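Local coordinates for protein 11R-lipoxygenase (Gersemia fruticosa, PDB 3VF1) that is a calcium-dependent, non-heme iron lipoxygenase that probably inserts both atoms of molecular oxygen into polyunsaturated fatty acids, at residues Y165-D170 with S407-P412; G179-E184 with I431-R436; K191-T196 with G427-N432. All blocks are in the same frame, centred on the assembly; numbering follows the deposited sequence.

How the interactions relate
All three contacts tie one long connecting loop, which follows helix 148-164 and runs to helix 208-213, to helices of the lipoxygenase domain. Along the chain the loop segments come first, in the order 165-170, 179-184, 191-196; their partners follow more than 200 residues later. Interaction 1 uses the end of helix 369-410, while interactions 2 and 3 share helix 428-438 and both contain Ile431 and Asn432. The centres of interactions 2 and 3 lie about 9 Å apart; that of interaction 1 is about 12 Å and 14 Å from them, respectively. Val193 and Met429 of interaction 3 pack on Tyr165 and Trp408 of interaction 1. The loop thus covers helices close to the catalytic iron.

Interaction 1. Residues Y165-D170 with S407-P412; sequences YKWGTD and SWRNLP
Tyr165 lays its ring face to face on the indole of Trp408: the phenol and five-membered ring centroids are 4.0 Å apart, with the planes 22° from parallel. Trp408 CG sits over the middle of the phenol, and CB of the same tryptophan adds a CH-pi contact to that face. Further out, Tyr165 OH lies over the six-membered ring of the indole. Arg409 reaches out beside this stack. Its chain is extended at chi2, and the bend at chi3 (54°) turns NE toward Trp167; from there NH1 gives a nearly straight hydrogen bond of 3.1 Å to Tyr165 O, which lies close to the guanidinium plane. The arrangement joins the C-terminal end of helix 369-410, the long helix that carries the iron ligands His392 and His397, to the loop that follows helix 148-164. Trp167 CD1 lies over one face of the guanidinium, the indole plane inclined 55° to it, and Arg409 CD makes an off-centre CH-pi contact with the pyrrole part. Asp533 gathers both polar ends, through a salt bridge to Arg409 NE and a hydrogen bond from Trp167 NE1. A methionine at Arg409 would probably leave Tyr165 O without this donor and Asp533 without its cationic mate. Lys166 NZ comes within 3.7 Å of Arg409 NH1, an approach of like charges.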
loop_
_atom_site.group_PDB
_atom_site.type_symbol
_atom_site.label_atom_id
_atom_site.label_comp_id
_atom_site.label_asym_id
_atom_site.label_seq_id
_atom_site.Cartn_x
_atom_site.Cartn_y
_atom_site.Cartn_z
ATOM N N TYR A 165 16.972 -13.520 -2.540
ATOM C CA TYR A 165 15.707 -12.975 -3.019
ATOM C C TYR A 165 15.377 -13.474 -4.422
ATOM O O TYR A 165 15.698 -12.826 -5.415
ATOM C CB TYR A 165 15.756 -11.446 -2.994
ATOM C CG TYR A 165 16.016 -10.876 -1.616
ATOM C CD1 TYR A 165 14.977 -10.692 -0.714
ATOM C CD2 TYR A 165 17.298 -10.526 -1.218
ATOM C CE1 TYR A 165 15.208 -10.174 0.549
ATOM C CE2 TYR A 165 17.540 -10.005 0.041
ATOM C CZ TYR A 165 16.492 -9.832 0.919
ATOM O OH TYR A 165 16.726 -9.317 2.175
ATOM N N LYS A 166 14.729 -14.633 -4.491
ATOM C CA LYS A 166 14.345 -15.235 -5.762
ATOM C C LYS A 166 12.884 -14.931 -6.070
ATOM O O LYS A 166 12.130 -14.524 -5.187
ATOM C CB LYS A 166 14.539 -16.751 -5.702
ATOM C CG LYS A 166 15.899 -17.193 -5.178
ATOM C CD LYS A 166 16.850 -17.575 -6.303
ATOM C CE LYS A 166 17.003 -16.455 -7.318
ATOM N NZ LYS A 166 18.166 -16.685 -8.225
ATOM N N TRP A 167 12.489 -15.131 -7.324
ATOM C CA TRP A 167 11.089 -15.001 -7.711
ATOM C C TRP A 167 10.321 -16.264 -7.332
ATOM O O TRP A 167 10.657 -17.363 -7.770
ATOM C CB TRP A 167 10.961 -14.748 -9.214
ATOM C CG TRP A 167 11.509 -13.426 -9.653
ATOM C CD1 TRP A 167 12.650 -13.209 -10.367
ATOM C CD2 TRP A 167 10.939 -12.136 -9.403
ATOM N NE1 TRP A 167 12.827 -11.863 -10.580
ATOM C CE2 TRP A 167 11.789 -11.183 -9.999
ATOM C CE3 TRP A 167 9.793 -11.696 -8.737
ATOM C CZ2 TRP A 167 11.528 -9.816 -9.947
ATOM C CZ3 TRP A 167 9.536 -10.336 -8.687
ATOM C CH2 TRP A 167 10.400 -9.412 -9.287
ATOM N N GLY A 168 9.288 -16.099 -6.511
ATOM C CA GLY A 168 8.498 -17.220 -6.034
ATOM C C GLY A 168 7.826 -18.015 -7.138
ATOM O O GLY A 168 7.523 -17.486 -8.209
ATOM N N THR A 169 7.593 -19.296 -6.869
ATOM C CA THR A 169 6.918 -20.176 -7.816
ATOM C C THR A 169 5.739 -20.898 -7.166
ATOM O O THR A 169 5.224 -21.874 -7.712
ATOM C CB THR A 169 7.883 -21.228 -8.394
ATOM O OG1 THR A 169 8.601 -21.858 -7.326
ATOM C CG2 THR A 169 8.868 -20.580 -9.355
ATOM N N ASP A 170 5.320 -20.420 -5.997
ATOM C CA ASP A 170 4.148 -20.964 -5.321
ATOM C C ASP A 170 3.000 -21.121 -6.319
ATOM O O ASP A 170 2.454 -20.128 -6.799
ATOM C CB ASP A 170 3.721 -20.037 -4.181
ATOM C CG ASP A 170 2.556 -20.589 -3.378
ATOM O OD1 ASP A 170 1.864 -21.501 -3.876
ATOM O OD2 ASP A 170 2.330 -20.104 -2.248
ATOM N N SER A 407 14.712 -4.672 -6.552
ATOM C CA SER A 407 15.698 -3.814 -5.905
ATOM C C SER A 407 16.806 -4.651 -5.278
ATOM O O SER A 407 17.991 -4.355 -5.443
ATOM C CB SER A 407 15.043 -2.945 -4.830
ATOM O OG SER A 407 14.197 -1.962 -5.405
ATOM N N TRP A 408 16.416 -5.697 -4.557
ATOM C CA TRP A 408 17.377 -6.559 -3.879
ATOM C C TRP A 408 18.226 -7.352 -4.867
ATOM O O TRP A 408 19.384 -7.666 -4.590
ATOM C CB TRP A 408 16.657 -7.519 -2.928
ATOM C CG TRP A 408 16.220 -6.875 -1.646
ATOM C CD1 TRP A 408 14.972 -6.419 -1.338
ATOM C CD2 TRP A 408 17.036 -6.613 -0.498
ATOM N NE1 TRP A 408 14.960 -5.890 -0.070
ATOM C CE2 TRP A 408 16.215 -5.997 0.467
ATOM C CE3 TRP A 408 18.381 -6.840 -0.193
ATOM C CZ2 TRP A 408 16.695 -5.604 1.715
ATOM C CZ3 TRP A 408 18.857 -6.449 1.047
ATOM C CH2 TRP A 408 18.016 -5.837 1.984
ATOM N N ARG A 409 17.653 -7.663 -6.024
ATOM C CA ARG A 409 18.308 -8.533 -6.997
ATOM C C ARG A 409 19.240 -7.802 -7.962
ATOM O O ARG A 409 20.134 -8.418 -8.539
ATOM C CB ARG A 409 17.255 -9.291 -7.807
ATOM C CG ARG A 409 16.508 -10.351 -7.021
ATOM C CD ARG A 409 15.330 -10.895 -7.811
ATOM N NE ARG A 409 15.726 -11.375 -9.132
ATOM C CZ ARG A 409 16.347 -12.529 -9.360
ATOM N NH1 ARG A 409 16.664 -13.332 -8.355
ATOM N NH2 ARG A 409 16.660 -12.878 -10.600
ATOM N N ASN A 410 19.032 -6.502 -8.149
ATOM C CA ASN A 410 19.746 -5.778 -9.197
ATOM C C ASN A 410 20.460 -4.501 -8.751
ATOM O O ASN A 410 21.317 -3.991 -9.473
ATOM C CB ASN A 410 18.782 -5.444 -10.337
ATOM C CG ASN A 410 18.098 -6.676 -10.897
ATOM O OD1 ASN A 410 18.659 -7.385 -11.733
ATOM N ND2 ASN A 410 16.881 -6.938 -10.435
ATOM N N LEU A 411 20.118 -3.985 -7.575
ATOM C CA LEU A 411 20.698 -2.728 -7.113
ATOM C C LEU A 411 21.545 -2.914 -5.858
ATOM O O LEU A 411 21.118 -3.569 -4.907
ATOM C CB LEU A 411 19.598 -1.705 -6.826
ATOM C CG LEU A 411 18.690 -1.330 -7.996
ATOM C CD1 LEU A 411 17.656 -0.311 -7.543
ATOM C CD2 LEU A 411 19.498 -0.792 -9.165
ATOM N N PRO A 412 22.758 -2.340 -5.857
ATOM C CA PRO A 412 23.585 -2.298 -4.649
ATOM C C PRO A 412 23.172 -1.129 -3.762
ATOM O O PRO A 412 22.644 -0.138 -4.269
ATOM C CB PRO A 412 24.991 -2.082 -5.203
ATOM C CG PRO A 412 24.774 -1.302 -6.453
ATOM C CD PRO A 412 23.463 -1.779 -7.024
#

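Interaction 2. Residues G179-E184 with I431-R436; sequences GFVDAE and INTLGR
Arg436 spreads its guanidinium beside Phe180, whose CB approaches NH1 to 3.3 Å over one face of the flat group. Phe180 CD2 lies over the centre of that face, 3.7 Å above its plane, while Asn432 O, one helical turn back, lies over the opposite face. The phenyl plane is inclined 33° to the guanidinium. The bend at chi3 (-77°) puts Arg436 NE 3.8 Å from Phe180 CD2. The charge itself is met by Glu401 of helix 369-410, in a salt bridge to NH2; the same carboxylate accepts a hydrogen bond from Val181 N. Here the irregular loop 179-184 runs past helix 428-438 of the lipoxygenase domain, with the side chain of Arg436 about 13 Å from the bound iron ion. One turn before Arg436, Thr433 presents CG2 to the backbone of Ala183, 3.8 Å from its O, and OG1 to Val181 CG1. That hydroxyl bonds chiefly to Met429 O within its own helix. A water joins the two sides without any direct hydrogen bond between them: it accepts from Arg436 NH2 at 2.8 Å and lies within bonding reach of the carbonyl oxygens of Val181 and Ala183, with a weak bond to Thr433 OG1 as well.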
loop_
_atom_site.group_PDB
_atom_site.type_symbol
_atom_site.label_atom_id
_atom_site.label_comp_id
_atom_site.label_asym_id
_atom_site.label_seq_id
_atom_site.Cartn_x
_atom_site.Cartn_y
_atom_site.Cartn_z
ATOM N N GLY A 179 4.685 -10.888 -10.149
ATOM C CA GLY A 179 5.710 -11.701 -9.525
ATOM C C GLY A 179 5.766 -11.413 -8.038
ATOM O O GLY A 179 5.237 -10.401 -7.576
ATOM N N PHE A 180 6.402 -12.299 -7.283
ATOM C CA PHE A 180 6.507 -12.130 -5.840
ATOM C C PHE A 180 7.762 -12.810 -5.313
ATOM O O PHE A 180 8.378 -13.613 -6.011
ATOM C CB PHE A 180 5.263 -12.693 -5.145
ATOM C CG PHE A 180 4.965 -14.125 -5.494
ATOM C CD1 PHE A 180 4.372 -14.449 -6.703
ATOM C CD2 PHE A 180 5.267 -15.146 -4.606
ATOM C CE1 PHE A 180 4.093 -15.764 -7.026
ATOM C CE2 PHE A 180 4.988 -16.464 -4.921
ATOM C CZ PHE A 180 4.400 -16.775 -6.132
ATOM N N VAL A 181 8.145 -12.478 -4.085
ATOM C CA VAL A 181 9.336 -13.059 -3.479
ATOM C C VAL A 181 9.090 -14.516 -3.112
ATOM O O VAL A 181 7.962 -14.903 -2.803
ATOM C CB VAL A 181 9.758 -12.296 -2.207
ATOM C CG1 VAL A 181 8.780 -12.565 -1.069
ATOM C CG2 VAL A 181 11.170 -12.689 -1.799
ATOM N N ASP A 182 10.148 -15.319 -3.150
ATOM C CA ASP A 182 10.060 -16.718 -2.759
ATOM C C ASP A 182 10.251 -16.847 -1.252
ATOM O O ASP A 182 11.358 -16.685 -0.741
ATOM C CB ASP A 182 11.119 -17.545 -3.490
ATOM C CG ASP A 182 11.048 -19.022 -3.145
ATOM O OD1 ASP A 182 10.333 -19.378 -2.185
ATOM O OD2 ASP A 182 11.713 -19.827 -3.830
ATOM N N ALA A 183 9.161 -17.135 -0.549
ATOM C CA ALA A 183 9.203 -17.315 0.897
ATOM C C ALA A 183 7.969 -18.079 1.354
ATOM O O ALA A 183 6.848 -17.748 0.972
ATOM C CB ALA A 183 9.284 -15.970 1.595
ATOM N N GLU A 184 8.178 -19.103 2.174
ATOM C CA GLU A 184 7.079 -19.941 2.640
ATOM C C GLU A 184 6.308 -19.248 3.757
ATOM O O GLU A 184 5.086 -19.367 3.849
ATOM C CB GLU A 184 7.607 -21.290 3.126
ATOM C CG GLU A 184 6.515 -22.279 3.499
ATOM C CD GLU A 184 7.055 -23.667 3.788
ATOM O OE1 GLU A 184 8.245 -23.916 3.495
ATOM O OE2 GLU A 184 6.291 -24.508 4.307
ATOM N N ILE A 431 4.568 -8.443 4.722
ATOM C CA ILE A 431 3.110 -8.436 4.813
ATOM C C ILE A 431 2.451 -9.265 3.710
ATOM O O ILE A 431 1.432 -9.913 3.943
ATOM C CB ILE A 431 2.532 -7.000 4.781
ATOM C CG1 ILE A 431 1.030 -7.021 5.077
ATOM C CG2 ILE A 431 2.781 -6.342 3.430
ATOM C CD1 ILE A 431 0.669 -7.658 6.404
ATOM N N ASN A 432 3.031 -9.245 2.513
ATOM C CA ASN A 432 2.477 -10.001 1.393
ATOM C C ASN A 432 2.664 -11.504 1.562
ATOM O O ASN A 432 1.830 -12.293 1.123
ATOM C CB ASN A 432 3.100 -9.549 0.073
ATOM C CG ASN A 432 2.496 -8.262 -0.441
ATOM O OD1 ASN A 432 1.777 -7.567 0.276
ATOM N ND2 ASN A 432 2.786 -7.937 -1.693
ATOM N N THR A 433 3.765 -11.899 2.192
ATOM C CA THR A 433 4.010 -13.308 2.466
ATOM C C THR A 433 2.970 -13.810 3.455
ATOM O O THR A 433 2.455 -14.919 3.320
ATOM C CB THR A 433 5.417 -13.544 3.043
ATOM O OG1 THR A 433 6.407 -13.136 2.089
ATOM C CG2 THR A 433 5.619 -15.016 3.371
ATOM N N LEU A 434 2.665 -12.984 4.451
ATOM C CA LEU A 434 1.618 -13.296 5.412
ATOM C C LEU A 434 0.266 -13.320 4.707
ATOM O O LEU A 434 -0.553 -14.210 4.942
ATOM C CB LEU A 434 1.598 -12.260 6.536
ATOM C CG LEU A 434 0.570 -12.490 7.646
ATOM C CD1 LEU A 434 0.945 -13.706 8.480
ATOM C CD2 LEU A 434 0.436 -11.255 8.519
ATOM N N GLY A 435 0.042 -12.339 3.839
ATOM C CA GLY A 435 -1.197 -12.247 3.089
ATOM C C GLY A 435 -1.456 -13.489 2.257
ATOM O O GLY A 435 -2.585 -13.973 2.176
ATOM N N ARG A 436 -0.403 -14.012 1.639
ATOM C CA ARG A 436 -0.529 -15.197 0.800
ATOM C C ARG A 436 -0.941 -16.432 1.600
ATOM O O ARG A 436 -1.325 -17.448 1.023
ATOM C CB ARG A 436 0.781 -15.468 0.055
ATOM C CG ARG A 436 0.907 -14.709 -1.257
ATOM C CD ARG A 436 2.172 -15.090 -2.010
ATOM N NE ARG A 436 3.362 -14.463 -1.441
ATOM C CZ ARG A 436 3.783 -13.235 -1.739
ATOM N NH1 ARG A 436 3.113 -12.481 -2.602
ATOM N NH2 ARG A 436 4.879 -12.755 -1.169
HETATM O O HOH W 1 6.043 -15.213 -0.500
#

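Interaction 3. Residues K191-T196 with G427-N432; sequences KDVQFT and GIMAIN
Ala430 pushes its methyl into the hollow between Val193 O and one face of the Phe195 ring, a small knob on a flat wall: CB is 3.8 Å from the ring centroid and 29° off the ring normal. The approach favours one rim, with CB 3.4 Å from Phe195 CE1. The ring reaches past the Ala430 methyl, with CE1 at the backbone N of Ile431 and CZ at Ala430 O. On the other flank Val193 O comes within 3.5 Å of Ala430 CB. A second bump is Met429 CE, turned by the bend at chi3 (-68°) to fit against Val193 CG1 at 3.6 Å; Tyr165 and Trp408 also pack against this methyl. The contact covers the first turn of helix 428-438, for which Gly427 is the N-cap residue. From this turn Ile431 approaches the metal site, its side chain about 6 Å from the iron. A water bridges Val193 O and Ala430 N; its distance to Val193 O is too short to be taken at face value. With no direct hydrogen bond across the segments, the fit rests on apolar shape, and the water serves a first-turn N-H that has no helical acceptor of its own.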
loop_
_atom_site.group_PDB
_atom_site.type_symbol
_atom_site.label_atom_id
_atom_site.label_comp_id
_atom_site.label_asym_id
_atom_site.label_seq_id
_atom_site.Cartn_x
_atom_site.Cartn_y
_atom_site.Cartn_z
ATOM N N LYS A 191 16.283 -11.681 7.624
ATOM C CA LYS A 191 15.930 -10.886 8.795
ATOM C C LYS A 191 15.747 -9.409 8.447
ATOM O O LYS A 191 14.948 -8.711 9.070
ATOM C CB LYS A 191 17.002 -11.033 9.877
ATOM C CG LYS A 191 16.468 -10.939 11.298
ATOM C CD LYS A 191 17.578 -11.125 12.320
ATOM C CE LYS A 191 17.032 -11.564 13.675
ATOM N NZ LYS A 191 16.083 -10.580 14.266
ATOM N N ASP A 192 16.486 -8.936 7.449
ATOM C CA ASP A 192 16.469 -7.522 7.083
ATOM C C ASP A 192 15.120 -7.047 6.543
ATOM O O ASP A 192 14.831 -5.850 6.562
ATOM C CB ASP A 192 17.566 -7.222 6.058
ATOM C CG ASP A 192 18.945 -7.144 6.684
ATOM O OD1 ASP A 192 19.056 -6.655 7.829
ATOM O OD2 ASP A 192 19.920 -7.574 6.030
ATOM N N VAL A 193 14.299 -7.975 6.060
ATOM C CA VAL A 193 13.002 -7.614 5.494
ATOM C C VAL A 193 11.840 -8.279 6.233
ATOM O O VAL A 193 10.740 -8.399 5.696
ATOM C CB VAL A 193 12.915 -7.975 3.997
ATOM C CG1 VAL A 193 13.997 -7.248 3.216
ATOM C CG2 VAL A 193 13.018 -9.481 3.798
ATOM N N GLN A 194 12.085 -8.705 7.467
ATOM C CA GLN A 194 11.038 -9.308 8.282
ATOM C C GLN A 194 10.221 -8.234 8.986
ATOM O O GLN A 194 10.552 -7.050 8.924
ATOM C CB GLN A 194 11.640 -10.256 9.319
ATOM C CG GLN A 194 12.158 -11.557 8.737
ATOM C CD GLN A 194 12.723 -12.482 9.795
ATOM O OE1 GLN A 194 12.800 -12.128 10.972
ATOM N NE2 GLN A 194 13.122 -13.678 9.380
ATOM N N PHE A 195 9.152 -8.656 9.653
ATOM C CA PHE A 195 8.335 -7.744 10.440
ATOM C C PHE A 195 9.176 -7.116 11.544
ATOM O O PHE A 195 9.941 -7.801 12.219
ATOM C CB PHE A 195 7.147 -8.489 11.056
ATOM C CG PHE A 195 6.080 -8.863 10.064
ATOM C CD1 PHE A 195 5.627 -7.946 9.127
ATOM C CD2 PHE A 195 5.529 -10.133 10.071
ATOM C CE1 PHE A 195 4.645 -8.290 8.220
ATOM C CE2 PHE A 195 4.548 -10.483 9.164
ATOM C CZ PHE A 195 4.106 -9.562 8.237
ATOM N N THR A 196 9.030 -5.807 11.721
ATOM C CA THR A 196 9.746 -5.097 12.774
ATOM C C THR A 196 9.024 -5.239 14.111
ATOM O O THR A 196 9.481 -4.727 15.131
ATOM C CB THR A 196 9.902 -3.606 12.435
ATOM O OG1 THR A 196 8.612 -3.020 12.225
ATOM C CG2 THR A 196 10.747 -3.431 11.181
ATOM N N GLY A 427 8.891 -3.368 4.209
ATOM C CA GLY A 427 7.848 -4.141 4.860
ATOM C C GLY A 427 6.851 -4.806 3.928
ATOM O O GLY A 427 6.017 -5.590 4.379
ATOM N N ILE A 428 6.927 -4.509 2.636
ATOM C CA ILE A 428 5.938 -5.022 1.692
ATOM C C ILE A 428 6.074 -6.529 1.473
ATOM O O ILE A 428 5.076 -7.227 1.307
ATOM C CB ILE A 428 6.002 -4.291 0.331
ATOM C CG1 ILE A 428 4.758 -4.620 -0.498
ATOM C CG2 ILE A 428 7.272 -4.660 -0.422
ATOM C CD1 ILE A 428 4.621 -3.794 -1.759
ATOM N N MET A 429 7.303 -7.032 1.474
ATOM C CA MET A 429 7.531 -8.462 1.285
ATOM C C MET A 429 7.011 -9.263 2.475
ATOM O O MET A 429 6.395 -10.316 2.304
ATOM C CB MET A 429 9.017 -8.753 1.063
ATOM C CG MET A 429 9.471 -8.556 -0.375
ATOM S SD MET A 429 11.224 -8.913 -0.635
ATOM C CE MET A 429 11.983 -7.580 0.281
ATOM N N ALA A 430 7.257 -8.761 3.680
ATOM C CA ALA A 430 6.790 -9.427 4.891
ATOM C C ALA A 430 5.268 -9.560 4.904
ATOM O O ALA A 430 4.739 -10.659 5.076
ATOM C CB ALA A 430 7.265 -8.674 6.126
ATOM N N ILE A 431 4.568 -8.443 4.722
ATOM C CA ILE A 431 3.110 -8.436 4.813
ATOM C C ILE A 431 2.451 -9.265 3.710
ATOM O O ILE A 431 1.432 -9.913 3.943
ATOM C CB ILE A 431 2.532 -7.000 4.781
ATOM C CG1 ILE A 431 1.030 -7.021 5.077
ATOM C CG2 ILE A 431 2.781 -6.342 3.430
ATOM C CD1 ILE A 431 0.669 -7.658 6.404
ATOM N N ASN A 432 3.031 -9.245 2.513
ATOM C CA ASN A 432 2.477 -10.001 1.393
ATOM C C ASN A 432 2.664 -11.504 1.562
ATOM O O ASN A 432 1.830 -12.293 1.123
ATOM C CB ASN A 432 3.100 -9.549 0.073
ATOM C CG ASN A 432 2.496 -8.262 -0.441
ATOM O OD1 ASN A 432 1.777 -7.567 0.276
ATOM N ND2 ASN A 432 2.786 -7.937 -1.693
HETATM O O HOH W 2 9.300 -6.873 4.277
#